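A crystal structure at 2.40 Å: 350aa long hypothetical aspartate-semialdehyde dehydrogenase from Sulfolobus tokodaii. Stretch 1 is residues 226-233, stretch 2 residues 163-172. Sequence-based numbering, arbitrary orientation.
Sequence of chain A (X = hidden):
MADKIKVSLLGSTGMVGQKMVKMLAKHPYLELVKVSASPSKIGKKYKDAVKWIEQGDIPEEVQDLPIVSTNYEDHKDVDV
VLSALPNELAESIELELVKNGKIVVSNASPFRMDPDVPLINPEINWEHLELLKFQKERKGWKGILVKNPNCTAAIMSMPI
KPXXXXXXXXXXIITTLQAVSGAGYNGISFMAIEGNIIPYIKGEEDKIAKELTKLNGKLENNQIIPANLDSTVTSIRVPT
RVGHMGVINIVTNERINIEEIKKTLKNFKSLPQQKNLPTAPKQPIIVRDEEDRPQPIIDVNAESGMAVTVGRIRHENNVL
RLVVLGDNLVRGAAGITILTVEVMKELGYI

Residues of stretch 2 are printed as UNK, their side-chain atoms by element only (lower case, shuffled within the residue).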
ATOM      1  N   PRO A 226      22.795 -28.837  21.678  1.00 23.10           N
ATOM      2  CA  PRO A 226      21.602 -28.313  21.004  1.00 23.89           C
ATOM      3  C   PRO A 226      20.318 -28.643  21.744  1.00 25.56           C
ATOM      4  O   PRO A 226      20.123 -29.782  22.165  1.00 26.57           O
ATOM      5  CB  PRO A 226      21.657 -28.984  19.633  1.00 21.72           C
ATOM      6  CG  PRO A 226      23.126 -29.188  19.416  1.00 23.05           C
ATOM      7  CD  PRO A 226      23.566 -29.701  20.768  1.00 22.56           C
ATOM      8  N   ALA A 227      19.446 -27.654  21.913  1.00 26.49           N
ATOM      9  CA  ALA A 227      18.178 -27.901  22.594  1.00 29.99           C
ATOM     10  C   ALA A 227      17.314 -28.759  21.680  1.00 30.66           C
ATOM     11  O   ALA A 227      17.377 -28.630  20.459  1.00 29.71           O
ATOM     12  CB  ALA A 227      17.464 -26.587  22.904  1.00 28.59           C
ATOM     13  N   ASN A 228      16.518 -29.643  22.268  1.00 32.75           N
ATOM     14  CA  ASN A 228      15.653 -30.501  21.471  1.00 35.59           C
ATOM     15  C   ASN A 228      14.381 -29.754  21.085  1.00 34.25           C
ATOM     16  O   ASN A 228      13.413 -29.724  21.846  1.00 35.57           O
ATOM     17  CB  ASN A 228      15.285 -31.766  22.246  1.00 39.61           C
ATOM     18  CG  ASN A 228      14.384 -32.695  21.446  1.00 44.74           C
ATOM     19  OD1 ASN A 228      13.253 -32.339  21.087  1.00 48.68           O
ATOM     20  ND2 ASN A 228      14.884 -33.891  21.155  1.00 46.54           N
ATOM     21  N   LEU A 229      14.388 -29.144  19.907  1.00 31.42           N
ATOM     22  CA  LEU A 229      13.221 -28.407  19.445  1.00 30.42           C
ATOM     23  C   LEU A 229      12.750 -28.920  18.093  1.00 30.21           C
ATOM     24  O   LEU A 229      13.431 -28.760  17.075  1.00 32.15           O
ATOM     25  CB  LEU A 229      13.534 -26.908  19.361  1.00 28.86           C
ATOM     26  CG  LEU A 229      13.835 -26.205  20.692  1.00 28.29           C
ATOM     27  CD1 LEU A 229      14.319 -24.801  20.423  1.00 26.16           C
ATOM     28  CD2 LEU A 229      12.592 -26.185  21.578  1.00 25.66           C
ATOM     29  N   ASP A 230      11.590 -29.562  18.092  1.00 27.08           N
ATOM     30  CA  ASP A 230      11.029 -30.082  16.864  1.00 25.39           C
ATOM     31  C   ASP A 230      10.081 -29.019  16.325  1.00 24.84           C
ATOM     32  O   ASP A 230       8.882 -29.036  16.598  1.00 23.95           O
ATOM     33  CB  ASP A 230      10.291 -31.399  17.138  1.00 24.88           C
ATOM     34  CG  ASP A 230       9.585 -31.940  15.909  1.00 26.84           C
ATOM     35  OD1 ASP A 230      10.050 -31.668  14.777  1.00 27.82           O
ATOM     36  OD2 ASP A 230       8.568 -32.646  16.071  1.00 28.77           O
ATOM     37  N   SER A 231      10.623 -28.082  15.558  1.00 24.89           N
ATOM     38  CA  SER A 231       9.792 -27.023  15.020  1.00 27.15           C
ATOM     39  C   SER A 231       9.597 -27.036  13.512  1.00 25.90           C
ATOM     40  O   SER A 231      10.514 -27.341  12.755  1.00 26.53           O
ATOM     41  CB  SER A 231      10.336 -25.657  15.467  1.00 28.22           C
ATOM     42  OG  SER A 231      11.750 -25.654  15.514  1.00 34.69           O
ATOM     43  N   THR A 232       8.377 -26.712  13.094  1.00 24.07           N
ATOM     44  CA  THR A 232       8.026 -26.634  11.681  1.00 24.36           C
ATOM     45  C   THR A 232       7.594 -25.178  11.462  1.00 23.46           C
ATOM     46  O   THR A 232       6.678 -24.676  12.121  1.00 21.43           O
ATOM     47  CB  THR A 232       6.876 -27.615  11.334  1.00 24.01           C
ATOM     48  OG1 THR A 232       7.365 -28.958  11.419  1.00 27.36           O
ATOM     49  CG2 THR A 232       6.355 -27.374   9.927  1.00 22.07           C
ATOM     50  N   VAL A 233       8.262 -24.493  10.547  1.00 21.81           N
ATOM     51  CA  VAL A 233       7.934 -23.095  10.330  1.00 20.68           C
ATOM     52  C   VAL A 233       7.574 -22.723   8.911  1.00 19.51           C
ATOM     53  O   VAL A 233       8.079 -23.300   7.954  1.00 20.36           O
ATOM     54  CB  VAL A 233       9.084 -22.173  10.870  1.00 20.45           C
ATOM     55  CG1 VAL A 233      10.262 -23.033  11.335  1.00 20.69           C
ATOM     56  CG2 VAL A 233       9.521 -21.168   9.826  1.00 16.80           C
ATOM     57  N   UNK A 163      10.687 -20.202  28.218  1.00 26.93           N
ATOM     58  CA  UNK A 163       9.683 -21.267  28.183  1.00 25.76           C
ATOM     59  C   UNK A 163      10.308 -22.521  27.574  1.00 26.13           C
ATOM     60  O   UNK A 163       9.609 -23.433  27.119  1.00 26.67           O
ATOM     61  c   UNK A 163       7.483 -19.400  29.124  1.00 26.46           C
ATOM     62  c   UNK A 163       6.545 -19.351  26.805  1.00 26.97           C
ATOM     63  c   UNK A 163       8.480 -20.835  27.336  1.00 25.83           C
ATOM     64  c   UNK A 163       7.814 -19.491  27.643  1.00 25.99           C
ATOM     65  N   UNK A 164      11.634 -22.563  27.580  1.00 26.06           N
ATOM     66  CA  UNK A 164      12.360 -23.681  26.998  1.00 25.76           C
ATOM     67  C   UNK A 164      11.933 -25.058  27.506  1.00 27.62           C
ATOM     68  O   UNK A 164      11.978 -26.027  26.755  1.00 28.08           O
ATOM     69  c   UNK A 164      14.243 -23.518  28.677  1.00 20.78           C
ATOM     70  c   UNK A 164      13.892 -23.508  27.195  1.00 24.08           C
ATOM     71  c   UNK A 164      14.397 -24.627  24.962  1.00 21.68           C
ATOM     72  c   UNK A 164      14.638 -24.617  26.456  1.00 22.57           C
ATOM     73  N   UNK A 165      11.505 -25.162  28.759  1.00 29.37           N
ATOM     74  CA  UNK A 165      11.114 -26.474  29.257  1.00 33.30           C
ATOM     75  C   UNK A 165       9.813 -26.990  28.643  1.00 33.32           C
ATOM     76  O   UNK A 165       9.611 -28.199  28.535  1.00 33.27           O
ATOM     77  c   UNK A 165      11.144 -27.908  31.320  1.00 44.69           C
ATOM     78  c   UNK A 165      10.992 -26.490  30.781  1.00 36.61           C
ATOM     79  o   UNK A 165       9.347 -29.134  32.293  1.00 48.42           O
ATOM     80  c   UNK A 165      10.207 -28.234  32.469  1.00 47.75           C
ATOM     81  o   UNK A 165      10.338 -27.598  33.540  1.00 49.53           O
ATOM     82  N   UNK A 166       8.931 -26.076  28.250  1.00 33.88           N
ATOM     83  CA  UNK A 166       7.668 -26.462  27.632  1.00 33.27           C
ATOM     84  C   UNK A 166       7.917 -26.755  26.157  1.00 32.13           C
ATOM     85  O   UNK A 166       7.488 -27.790  25.635  1.00 30.48           O
ATOM     86  c   UNK A 166       5.331 -25.764  27.075  1.00 34.74           C
ATOM     87  c   UNK A 166       6.629 -25.335  27.736  1.00 35.79           C
ATOM     88  c   UNK A 166       5.466 -23.795  29.405  1.00 40.51           C
ATOM     89  c   UNK A 166       6.388 -24.987  29.204  1.00 37.90           C
ATOM     90  N   UNK A 167       8.625 -25.837  25.503  1.00 30.02           N
ATOM     91  CA  UNK A 167       8.951 -25.954  24.082  1.00 29.67           C
ATOM     92  C   UNK A 167       9.751 -27.213  23.762  1.00 29.27           C
ATOM     93  O   UNK A 167       9.595 -27.805  22.694  1.00 28.74           O
ATOM     94  c   UNK A 167       9.726 -24.713  23.620  1.00 26.16           C
ATOM     95  N   UNK A 168      10.614 -27.617  24.685  1.00 30.51           N
ATOM     96  CA  UNK A 168      11.432 -28.810  24.483  1.00 32.76           C
ATOM     97  C   UNK A 168      10.586 -30.080  24.420  1.00 32.87           C
ATOM     98  O   UNK A 168      10.917 -31.022  23.698  1.00 33.59           O
ATOM     99  c   UNK A 168      12.482 -28.959  25.606  1.00 32.77           C
ATOM    100  c   UNK A 168      13.116 -30.336  25.562  1.00 33.09           C
ATOM    101  o   UNK A 168      13.498 -27.957  25.446  1.00 33.50           O
ATOM    102  N   UNK A 169       9.495 -30.103  25.177  1.00 32.70           N
ATOM    103  CA  UNK A 169       8.607 -31.261  25.201  1.00 34.44           C
ATOM    104  C   UNK A 169       7.342 -30.961  24.402  1.00 34.03           C
ATOM    105  O   UNK A 169       6.238 -30.954  24.955  1.00 35.28           O
ATOM    106  c   UNK A 169       9.342 -31.827  27.613  1.00 37.41           C
ATOM    107  c   UNK A 169       8.206 -31.604  26.636  1.00 35.87           C
ATOM    108  n   UNK A 169       9.104 -31.940  31.443  1.00 45.37           N
ATOM    109  c   UNK A 169       8.748 -32.028  29.001  1.00 42.89           C
ATOM    110  c   UNK A 169       9.784 -32.018  30.113  1.00 43.49           C
ATOM    111  N   UNK A 170       7.496 -30.713  23.107  1.00 30.98           N
ATOM    112  CA  UNK A 170       6.343 -30.408  22.274  1.00 29.25           C
ATOM    113  C   UNK A 170       6.715 -30.354  20.807  1.00 26.93           C
ATOM    114  O   UNK A 170       7.876 -30.543  20.434  1.00 26.41           O
ATOM    115  c   UNK A 170       5.770 -29.046  22.652  1.00 30.18           C
ATOM    116  o   UNK A 170       6.600 -28.015  22.134  1.00 33.14           O
ATOM    117  N   UNK A 171       5.705 -30.104  19.985  1.00 23.10           N
ATOM    118  CA  UNK A 171       5.890 -29.942  18.552  1.00 22.54           C
ATOM    119  C   UNK A 171       5.623 -28.448  18.368  1.00 22.16           C
ATOM    120  O   UNK A 171       4.528 -27.949  18.668  1.00 22.14           O
ATOM    121  c   UNK A 171       6.338 -30.377  14.173  1.00 23.86           C
ATOM    122  n   UNK A 171       7.645 -30.682  13.518  1.00 20.39           N
ATOM    123  c   UNK A 171       6.255 -30.891  15.613  1.00 25.08           C
ATOM    124  c   UNK A 171       4.903 -30.555  16.249  1.00 24.16           C
ATOM    125  c   UNK A 171       4.886 -30.787  17.761  1.00 21.63           C
ATOM    126  N   UNK A 172       6.644 -27.737  17.911  1.00 21.15           N
ATOM    127  CA  UNK A 172       6.563 -26.297  17.716  1.00 18.38           C
ATOM    128  C   UNK A 172       6.173 -25.915  16.307  1.00 18.92           C
ATOM    129  O   UNK A 172       6.935 -26.150  15.371  1.00 19.86           O
ATOM    130  c   UNK A 172       9.709 -25.605  19.802  1.00 13.87           C
ATOM    131  c   UNK A 172       7.850 -24.138  17.698  1.00 14.86           C
ATOM    132  c   UNK A 172       8.275 -25.847  19.494  1.00 13.99           C
ATOM    133  c   UNK A 172       7.917 -25.625  18.025  1.00 16.92           C
TER

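Position 163 carries four carbons, forked at the second, and lies beyond the reach of stretch 1. The fork marks leucine: L163 is the N-cap, and its O accepts from the backbone N of both 166 and 167, starting the helix.

Position 164 also has four carbons, but forked at the first, with one arm two carbons long. The end of that longer arm approaches the methyl of A227 and the CD2 of L229. This is isoleucine; I164 CD1 lies 4.2 Å from A227 CB and 4.1 Å from L229 CD2.

Position 165 shows three carbons, the third bearing two oxygens, and touches nothing on stretch 1. It is glutamate, E165, exposed to solvent. Position 166 repeats the four-carbon pattern forked at the first carbon, again out of reach, so it is I166.

At 167 a single carbon is all there is, and it approaches the CD2 of L229. This is alanine: L229 CD2 lies 3.8 Å from A167 CB and 3.6 Å from A167 O.

Position 168 has one carbon carrying an oxygen and a second carbon, the latter near the CB of N228. That makes it threonine, with T168 CG2 4.2 Å from N228 CB. T168 OG1 donates to I164 O at 2.8 Å, a bond within its own helix. Its backbone also meets N228: T168 CA makes a CA-H...O contact with N228 O at 3.4 Å.

Position 169 is a row of four carbons ending in nitrogen; its CA-to-CB bond points away from stretch 1, and the side chain makes no contact with it. This lysine, K169, turns back to its helix, where K169 NZ forms a salt bridge with E165 OE2 at 2.9 Å.

Position 170 has one carbon, then one oxygen, and this side chain makes no contact with stretch 1. It is serine. S170 OG donates to A167 O at 3.1 Å, tying the turn between helix and strand to the residue that receives the leucine.

Position 171 is again four carbons in a row ending in nitrogen, but this chain reaches an aspartate carboxylate and a threonine hydroxyl on stretch 1. It is K171, buried. K171 NZ forms a salt bridge with D230 OD1 at 2.9 Å and donates to T232 OG1 at 2.7 Å.

Position 172 has four carbons forked at the first, one arm two carbons long; the end of that arm meets the CD2 of L229, and the first carbon meets the CB of S231. This is isoleucine. I172 CD1 packs 3.4 Å from L229 CD2, and I172 CB sits 3.5 Å from S231 CB, on the same face of the sheet.

The contact joins a parallel strand pairing to a small apolar cluster. I172 N donates to D230 O at 2.9 Å, and T232 N donates to I172 O at 2.8 Å, so one residue is held through both its backbone groups by the residues flanking S231. That same I172 O also receives a CA-H...O contact from S231 CA at 3.0 Å. L229 CD2 bridges helix and strand, touching I164, A167 and I172. The rule to read here is separation of tasks: backbone bonds set the register, leucine joins the apolar surfaces, and a buried lysine finds its charge partner and a hydroxyl on stretch 1.

Stretch 2 (163-172) LIEIATKSKI
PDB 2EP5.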